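Local structure of dihydrolipoyl dehydrogenase (Elizabethkingia anophelis NUHP1, 6UZI) at residues 75-80 / 397-402; 160-163 / 168-171; 239-244 / 266-271. The protein probably catalyses the NAD+-dependent oxidation of dihydrolipoyl groups on lysines of partner proteins, using one bound FAD per subunit. All coordinates share one frame; numbering follows the deposited sequence.

Interaction 1 of 3, residues 75-80 / 397-402; sequences FATHGI and ASMDTD. With EDO (1,2-ethanediol), chain J.
Met399 lays its terminal methyl over one face of the His78 imidazole, with Met399 CE 3.1 Å from His78 NE2 and 3.4 Å from His78 CD2, which places it above the NE2 side of the ring. The two side chains come from opposite directions, and the thioether bends near its end (chi3 -79°), which turns CE onto the ring. The sulfur stays higher: SD is 5.0 Å from the centroid of the His78 ring and 25° off its normal, a Met-aromatic pairing at some distance. At its flank, SD meets CG2 of Thr77 at 4.2 Å, a loose apolar touch between chains that run at a slant to one another.

The pair joins parts of one chain more than 300 residues apart, at a place the second subunit also covers. His78 lies in the loop between helix 55-73 and strand 80-81, within a type I beta turn from Ala76 to Gly79, whereas Met399 is the first residue beyond helix 393-398, in the dimerisation region of this oxidoreductase family. The second subunit closes over both: ND1 of His78 is hydrogen-bonded to Ser64 OG of that subunit, which helps fix the rotation of the imidazole, and Arg95 of the same subunit packs on Thr77, His78 and Met399.

Behind the methionine the chain is held by an ST turn, Asp400 N donating to Ser398 OG at 3.1 Å, while that hydroxyl is also hydrogen-bonded to Tyr456. A 1,2-ethanediol, probably from the crystallisation liquor, donates from its O2 to Met399 O at 3.1 Å.

Interaction 2 of 3, residues 160-163 / 168-171; sequences PFIT and RVIT
Two beta-branched side chains, Ile162 and Val169, are brought together by the same choice of first torsion: each sends one methyl straight back from its own backbone nitrogen. In Val169 that branch is CG1 (chi1 178°); in Ile162 it is CG2, while CG1 of the isoleucine lies beside the nitrogen (chi1 -61°). These two methyls make the apolar contact, Ile162 CG2 to Val169 CG1 at 3.6 Å, with the side chains slanting past one another, and the CB atoms of both residues point toward the opposing segment. The same valine methyl also meets the backbone: Thr163 O lies 3.4 Å from Val169 CG1 and 3.7 Å from Val169 CB, so the one methyl touches both the isoleucine branch and the carbonyl oxygen of Thr163. Both touches are van der Waals contacts.

The principle illustrated is that a short loop can be folded back on the strand it leads into without a direct hydrogen bond between them. The polar work falls to the intervening residues, where Asp165 OD2 accepts from the backbone N of both Arg168 and Val169. Two strands of the neighbouring antiparallel sheet help bury the apolar pair, Val249 touching Ile162 and Val256 touching Val169.

Beyond the valine, Thr171 takes the N-cap position of helix 172-175, its OG1 hydrogen-bonded to Glu174 OE1 and weakly to Thr173 N. Ile170 makes backbone hydrogen bonds to Cys275 and Val277. These bonds join strand 169-170 to strand 274-277; it is an outermost strand of a five-stranded parallel sheet, the Rossmann-type core of the NAD-binding domain in this family, and the predicted NAD+-binding Gly189 lies near the Ile162 side chain.

Interaction 3 of 3, residues 239-244 / 266-271; sequences KFMLST and EDVVVE
Met241 and Val270 reach toward each other and meet tip to tip, the thioether of one against a single methyl of the other. Val270 CG2 lies 3.6 Å from Met241 SD and 3.9 Å from Met241 CE, so it addresses the sulfur and the end methyl together. The methionine is extended beyond CG (chi2 -180°), which carries its sulfur to the valines. Toward Val268 the relation is different: here the side chains slide past each other in opposite directions, and Met241 SD only grazes Val268 CG1 at 4.1 Å. Val268 and Val270 are presented on the same face of their strand, while Val269 between them turns the other way, onto Lys257.

What this exemplifies is the packing of one sheet against another within a single domain. Strand 239-241 is an outermost strand of the parallel Rossmann-type sheet, bonded through its backbone to the neighbouring strand 207-211, and strand 267-272 is the last strand of the three-stranded antiparallel meander, with the methionine reaching from one to the other.

Thr244 completes the contact from the end of the turn that leads into the meander. Its CG2 faces Val268 CG2 at 4.4 Å and so approaches, loosely, the branch that lies farther from Met241 SD. The hydroxyl turns back along its own segment, Thr244 OG1 donating to Leu242 O at 2.7 Å from well above the carbonyl plane (64° out of it). Met241 is also hydrogen-bonded through its backbone to Glu212, a residue predicted to bind NAD+.

Interactions 2 and 3 both reach the same parallel sheet, of which 169-170 and 239-241 are the two outermost strands; interaction 2 lies against the antiparallel meander, and interaction 3 includes one of its strands. Their centres are about 17 Å apart. Both are apolar, but the first is buried between a loop and a strand, whereas the second, partly buried, bridges two sheets. Interaction 1 lies apart, at the subunit interface, and joins the two family regions: a methionine against an imidazole, with the polar bonds going to the second subunit and other parts of the chain. Helix 223-236 touches segments of both interactions 1 and 3: Asp402 pairs with its Thr232 and Lys235, and Phe240 packs on its Leu233.

Interaction 1 of 3, residues 75-80 / 397-402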
loop_
_atom_site.group_PDB
_atom_site.type_symbol
_atom_site.label_atom_id
_atom_site.label_comp_id
_atom_site.label_asym_id
_atom_site.label_seq_id
_atom_site.Cartn_x
_atom_site.Cartn_y
_atom_site.Cartn_z
ATOM N N PHE A 75 20.897 -4.351 -6.702
ATOM C CA PHE A 75 21.708 -3.971 -5.547
ATOM C C PHE A 75 22.898 -3.103 -5.944
ATOM O O PHE A 75 23.252 -2.163 -5.222
ATOM C CB PHE A 75 22.178 -5.214 -4.794
ATOM C CG PHE A 75 21.249 -5.643 -3.694
ATOM C CD1 PHE A 75 19.941 -5.190 -3.655
ATOM C CD2 PHE A 75 21.692 -6.487 -2.686
ATOM C CE1 PHE A 75 19.087 -5.587 -2.637
ATOM C CE2 PHE A 75 20.849 -6.885 -1.670
ATOM C CZ PHE A 75 19.543 -6.433 -1.642
ATOM N N ALA A 76 23.531 -3.399 -7.081
ATOM C CA ALA A 76 24.658 -2.584 -7.526
ATOM C C ALA A 76 24.229 -1.145 -7.779
ATOM O O ALA A 76 24.911 -0.202 -7.360
ATOM C CB ALA A 76 25.280 -3.182 -8.784
ATOM N N THR A 77 23.090 -0.957 -8.453
ATOM C CA THR A 77 22.559 0.383 -8.666
ATOM C C THR A 77 22.207 1.043 -7.341
ATOM O O THR A 77 22.428 2.248 -7.154
ATOM C CB THR A 77 21.333 0.314 -9.585
ATOM O OG1 THR A 77 21.680 -0.345 -10.807
ATOM C CG2 THR A 77 20.815 1.700 -9.913
ATOM N N HIS A 78 21.673 0.263 -6.397
ATOM C CA HIS A 78 21.340 0.785 -5.079
ATOM C C HIS A 78 22.573 1.087 -4.240
ATOM O O HIS A 78 22.428 1.632 -3.143
ATOM C CB HIS A 78 20.434 -0.195 -4.324
ATOM C CG HIS A 78 18.970 0.019 -4.565
ATOM N ND1 HIS A 78 18.345 1.228 -4.336
ATOM C CD2 HIS A 78 18.004 -0.823 -5.003
ATOM C CE1 HIS A 78 17.063 1.122 -4.634
ATOM N NE2 HIS A 78 16.828 -0.115 -5.032
ATOM N N GLY A 79 23.767 0.735 -4.712
ATOM C CA GLY A 79 24.957 0.982 -3.929
ATOM C C GLY A 79 25.264 -0.075 -2.902
ATOM O O GLY A 79 25.953 0.215 -1.921
ATOM N N ILE A 80 24.755 -1.289 -3.089
ATOM C CA ILE A 80 25.004 -2.409 -2.191
ATOM C C ILE A 80 25.938 -3.383 -2.893
ATOM O O ILE A 80 25.603 -3.927 -3.953
ATOM C CB ILE A 80 23.700 -3.104 -1.777
ATOM C CG1 ILE A 80 22.790 -2.118 -1.055
ATOM C CG2 ILE A 80 24.000 -4.323 -0.914
ATOM C CD1 ILE A 80 21.398 -2.641 -0.821
ATOM N N ALA A 397 11.915 6.852 -7.121
ATOM C CA ALA A 397 12.815 6.681 -5.988
ATOM C C ALA A 397 13.026 5.212 -5.652
ATOM O O ALA A 397 14.119 4.833 -5.216
ATOM C CB ALA A 397 12.287 7.437 -4.773
ATOM N N SER A 398 12.003 4.376 -5.836
ATOM C CA SER A 398 12.083 2.958 -5.496
ATOM C C SER A 398 12.453 2.059 -6.672
ATOM O O SER A 398 12.776 0.888 -6.449
ATOM C CB SER A 398 10.747 2.474 -4.916
ATOM O OG SER A 398 9.786 2.276 -5.944
ATOM N N MET A 399 12.396 2.573 -7.901
ATOM C CA MET A 399 12.598 1.850 -9.157
ATOM C C MET A 399 11.459 0.891 -9.473
ATOM O O MET A 399 11.567 0.110 -10.421
ATOM C CB MET A 399 13.934 1.102 -9.198
ATOM C CG MET A 399 15.130 1.996 -8.977
ATOM S SD MET A 399 16.675 1.240 -9.519
ATOM C CE MET A 399 16.997 0.155 -8.149
ATOM N N ASP A 400 10.348 0.955 -8.736
ATOM C CA ASP A 400 9.163 0.153 -9.045
ATOM C C ASP A 400 8.231 1.004 -9.906
ATOM O O ASP A 400 7.235 1.566 -9.446
ATOM C CB ASP A 400 8.494 -0.337 -7.766
ATOM C CG ASP A 400 9.398 -1.256 -6.949
ATOM O OD1 ASP A 400 10.121 -2.072 -7.556
ATOM O OD2 ASP A 400 9.406 -1.151 -5.705
ATOM N N THR A 401 8.570 1.081 -11.195
ATOM C CA THR A 401 7.971 2.038 -12.114
ATOM C C THR A 401 6.976 1.439 -13.100
ATOM O O THR A 401 6.393 2.189 -13.892
ATOM C CB THR A 401 9.071 2.755 -12.895
ATOM O OG1 THR A 401 9.904 1.780 -13.533
ATOM C CG2 THR A 401 9.913 3.584 -11.949
ATOM N N ASP A 402 6.785 0.122 -13.107
ATOM C CA ASP A 402 5.881 -0.481 -14.081
ATOM C C ASP A 402 4.426 -0.260 -13.702
ATOM O O ASP A 402 4.063 -0.283 -12.523
ATOM C CB ASP A 402 6.143 -1.980 -14.225
ATOM C CG ASP A 402 7.450 -2.278 -14.936
ATOM O OD1 ASP A 402 8.158 -1.325 -15.335
ATOM O OD2 ASP A 402 7.768 -3.473 -15.093
HETATM C C1 EDO J . 12.113 -3.712 -10.219
HETATM O O1 EDO J . 12.248 -5.136 -10.404
HETATM C C2 EDO J . 12.011 -2.969 -11.558
HETATM O O2 EDO J . 13.172 -2.154 -11.802
#

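Interaction 2 of 3, residues 160-163 / 168-171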
loop_
_atom_site.group_PDB
_atom_site.type_symbol
_atom_site.label_atom_id
_atom_site.label_comp_id
_atom_site.label_asym_id
_atom_site.label_seq_id
_atom_site.Cartn_x
_atom_site.Cartn_y
_atom_site.Cartn_z
ATOM N N PRO A 160 -8.122 -34.112 -18.119
ATOM C CA PRO A 160 -8.215 -35.576 -17.980
ATOM C C PRO A 160 -7.021 -36.338 -18.521
ATOM O O PRO A 160 -6.738 -37.433 -18.020
ATOM C CB PRO A 160 -9.501 -35.914 -18.744
ATOM C CG PRO A 160 -10.326 -34.640 -18.637
ATOM C CD PRO A 160 -9.328 -33.526 -18.729
ATOM N N PHE A 161 -6.304 -35.808 -19.516
ATOM C CA PHE A 161 -5.214 -36.558 -20.132
ATOM C C PHE A 161 -3.885 -36.368 -19.416
ATOM O O PHE A 161 -2.881 -36.956 -19.843
ATOM C CB PHE A 161 -5.038 -36.170 -21.605
ATOM C CG PHE A 161 -4.795 -34.703 -21.829
ATOM C CD1 PHE A 161 -3.521 -34.170 -21.680
ATOM C CD2 PHE A 161 -5.825 -33.859 -22.199
ATOM C CE1 PHE A 161 -3.283 -32.831 -21.883
ATOM C CE2 PHE A 161 -5.594 -32.522 -22.407
ATOM C CZ PHE A 161 -4.319 -32.008 -22.250
ATOM N N ILE A 162 -3.843 -35.521 -18.380
ATOM C CA ILE A 162 -2.627 -35.287 -17.608
ATOM C C ILE A 162 -2.578 -36.258 -16.433
ATOM O O ILE A 162 -3.547 -36.389 -15.678
ATOM C CB ILE A 162 -2.548 -33.832 -17.123
ATOM C CG1 ILE A 162 -2.511 -32.876 -18.312
ATOM C CG2 ILE A 162 -1.315 -33.636 -16.260
ATOM C CD1 ILE A 162 -2.418 -31.409 -17.927
ATOM N N THR A 163 -1.440 -36.919 -16.262
ATOM C CA THR A 163 -1.210 -37.828 -15.142
ATOM C C THR A 163 -0.313 -37.105 -14.141
ATOM O O THR A 163 0.904 -37.027 -14.321
ATOM C CB THR A 163 -0.568 -39.136 -15.608
ATOM O OG1 THR A 163 -1.444 -39.835 -16.510
ATOM C CG2 THR A 163 -0.261 -40.020 -14.415
ATOM N N ARG A 168 7.163 -34.191 -10.903
ATOM C CA ARG A 168 7.443 -33.253 -11.977
ATOM C C ARG A 168 6.203 -32.803 -12.735
ATOM O O ARG A 168 6.222 -31.713 -13.316
ATOM C CB ARG A 168 8.444 -33.868 -12.965
ATOM C CG ARG A 168 9.707 -34.378 -12.282
ATOM C CD ARG A 168 10.818 -34.710 -13.265
ATOM N NE ARG A 168 11.899 -33.735 -13.153
ATOM C CZ ARG A 168 12.983 -33.891 -12.398
ATOM N NH1 ARG A 168 13.901 -32.933 -12.359
ATOM N NH2 ARG A 168 13.154 -35.004 -11.692
ATOM N N VAL A 169 5.129 -33.590 -12.730
ATOM C CA VAL A 169 3.848 -33.160 -13.278
ATOM C C VAL A 169 2.921 -32.867 -12.105
ATOM O O VAL A 169 2.280 -33.773 -11.560
ATOM C CB VAL A 169 3.265 -34.216 -14.230
ATOM C CG1 VAL A 169 1.907 -33.772 -14.740
ATOM C CG2 VAL A 169 4.211 -34.425 -15.398
ATOM N N ILE A 170 2.859 -31.596 -11.703
ATOM C CA ILE A 170 2.397 -31.211 -10.381
ATOM C C ILE A 170 1.327 -30.131 -10.480
ATOM O O ILE A 170 1.123 -29.509 -11.525
ATOM C CB ILE A 170 3.555 -30.701 -9.506
ATOM C CG1 ILE A 170 4.208 -29.491 -10.178
ATOM C CG2 ILE A 170 4.575 -31.792 -9.294
ATOM C CD1 ILE A 170 5.375 -28.936 -9.415
ATOM N N THR A 171 0.651 -29.911 -9.350
ATOM C CA THR A 171 -0.259 -28.797 -9.127
ATOM C C THR A 171 0.412 -27.790 -8.199
ATOM O O THR A 171 1.552 -27.973 -7.760
ATOM C CB THR A 171 -1.587 -29.274 -8.526
ATOM O OG1 THR A 171 -1.364 -29.743 -7.193
ATOM C CG2 THR A 171 -2.179 -30.396 -9.334
#

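Interaction 3 of 3, residues 239-244 / 266-271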
loop_
_atom_site.group_PDB
_atom_site.type_symbol
_atom_site.label_atom_id
_atom_site.label_comp_id
_atom_site.label_asym_id
_atom_site.label_seq_id
_atom_site.Cartn_x
_atom_site.Cartn_y
_atom_site.Cartn_z
ATOM N N LYS A 239 7.945 -16.335 -20.697
ATOM C CA LYS A 239 7.534 -16.572 -22.070
ATOM C C LYS A 239 6.075 -17.016 -22.095
ATOM O O LYS A 239 5.601 -17.677 -21.169
ATOM C CB LYS A 239 8.424 -17.634 -22.735
ATOM C CG LYS A 239 9.903 -17.254 -22.853
ATOM C CD LYS A 239 10.171 -16.437 -24.108
ATOM C CE LYS A 239 11.596 -15.884 -24.139
ATOM N NZ LYS A 239 11.780 -14.678 -23.264
ATOM N N PHE A 240 5.358 -16.619 -23.147
ATOM C CA PHE A 240 3.933 -16.907 -23.261
ATOM C C PHE A 240 3.625 -17.519 -24.618
ATOM O O PHE A 240 3.946 -16.932 -25.658
ATOM C CB PHE A 240 3.100 -15.642 -23.063
ATOM C CG PHE A 240 3.130 -15.122 -21.663
ATOM C CD1 PHE A 240 4.085 -14.197 -21.276
ATOM C CD2 PHE A 240 2.212 -15.564 -20.728
ATOM C CE1 PHE A 240 4.119 -13.719 -19.978
ATOM C CE2 PHE A 240 2.242 -15.091 -19.441
ATOM C CZ PHE A 240 3.203 -14.165 -19.066
ATOM N N MET A 241 2.957 -18.670 -24.595
ATOM C CA MET A 241 2.452 -19.364 -25.777
ATOM C C MET A 241 0.932 -19.397 -25.637
ATOM O O MET A 241 0.368 -20.346 -25.093
ATOM C CB MET A 241 3.046 -20.744 -25.885
ATOM C CG MET A 241 4.471 -20.753 -26.407
ATOM S SD MET A 241 5.128 -22.424 -26.517
ATOM C CE MET A 241 6.889 -22.107 -26.457
ATOM N N LEU A 242 0.274 -18.341 -26.097
ATOM C CA LEU A 242 -1.165 -18.205 -25.935
ATOM C C LEU A 242 -1.913 -18.862 -27.092
ATOM O O LEU A 242 -1.328 -19.232 -28.111
ATOM C CB LEU A 242 -1.543 -16.723 -25.828
ATOM C CG LEU A 242 -0.852 -15.893 -24.739
ATOM C CD1 LEU A 242 -1.430 -14.488 -24.651
ATOM C CD2 LEU A 242 -0.925 -16.590 -23.393
ATOM N N SER A 243 -3.230 -19.012 -26.909
ATOM C CA SER A 243 -4.132 -19.593 -27.914
ATOM C C SER A 243 -3.627 -20.944 -28.411
ATOM O O SER A 243 -3.648 -21.241 -29.609
ATOM C CB SER A 243 -4.335 -18.632 -29.088
ATOM O OG SER A 243 -4.828 -17.373 -28.662
ATOM N N THR A 244 -3.189 -21.781 -27.477
ATOM C CA THR A 244 -2.513 -23.031 -27.800
ATOM C C THR A 244 -3.198 -24.157 -27.040
ATOM O O THR A 244 -3.257 -24.130 -25.808
ATOM C CB THR A 244 -1.025 -22.945 -27.443
ATOM O OG1 THR A 244 -0.448 -21.822 -28.116
ATOM C CG2 THR A 244 -0.294 -24.185 -27.883
ATOM N N GLU A 266 -0.788 -25.470 -36.217
ATOM C CA GLU A 266 0.510 -26.126 -36.296
ATOM C C GLU A 266 0.893 -26.779 -34.970
ATOM O O GLU A 266 0.446 -26.373 -33.894
ATOM C CB GLU A 266 1.587 -25.132 -36.731
ATOM C CG GLU A 266 1.541 -24.800 -38.223
ATOM C CD GLU A 266 2.403 -23.605 -38.583
ATOM O OE1 GLU A 266 2.762 -22.830 -37.668
ATOM O OE2 GLU A 266 2.724 -23.437 -39.779
ATOM N N ASP A 267 1.727 -27.812 -35.067
ATOM C CA ASP A 267 2.170 -28.557 -33.897
ATOM C C ASP A 267 3.150 -27.742 -33.065
ATOM O O ASP A 267 3.959 -26.977 -33.598
ATOM C CB ASP A 267 2.818 -29.869 -34.332
ATOM C CG ASP A 267 1.799 -30.903 -34.760
ATOM O OD1 ASP A 267 0.589 -30.654 -34.580
ATOM O OD2 ASP A 267 2.207 -31.953 -35.299
ATOM N N VAL A 268 3.058 -27.894 -31.748
ATOM C CA VAL A 268 3.922 -27.205 -30.799
ATOM C C VAL A 268 4.449 -28.210 -29.784
ATOM O O VAL A 268 3.699 -29.067 -29.301
ATOM C CB VAL A 268 3.155 -26.070 -30.095
ATOM C CG1 VAL A 268 4.038 -25.381 -29.073
ATOM C CG2 VAL A 268 2.611 -25.081 -31.126
ATOM N N VAL A 269 5.738 -28.107 -29.452
ATOM C CA VAL A 269 6.366 -28.982 -28.465
ATOM C C VAL A 269 7.165 -28.129 -27.493
ATOM O O VAL A 269 7.994 -27.315 -27.915
ATOM C CB VAL A 269 7.282 -30.033 -29.125
ATOM C CG1 VAL A 269 7.980 -30.866 -28.068
ATOM C CG2 VAL A 269 6.496 -30.930 -30.062
ATOM N N VAL A 270 6.928 -28.321 -26.194
ATOM C CA VAL A 270 7.661 -27.621 -25.140
ATOM C C VAL A 270 8.188 -28.655 -24.153
ATOM O O VAL A 270 7.439 -29.522 -23.693
ATOM C CB VAL A 270 6.795 -26.579 -24.399
ATOM C CG1 VAL A 270 7.675 -25.700 -23.538
ATOM C CG2 VAL A 270 6.009 -25.724 -25.363
ATOM N N GLU A 271 9.464 -28.545 -23.811
ATOM C CA GLU A 271 10.108 -29.468 -22.891
ATOM C C GLU A 271 10.633 -28.696 -21.693
ATOM O O GLU A 271 11.205 -27.614 -21.840
ATOM C CB GLU A 271 11.255 -30.220 -23.579
ATOM C CG GLU A 271 10.802 -31.392 -24.445
ATOM C CD GLU A 271 11.965 -32.205 -24.982
ATOM O OE1 GLU A 271 13.015 -31.604 -25.292
ATOM O OE2 GLU A 271 11.824 -33.442 -25.110
#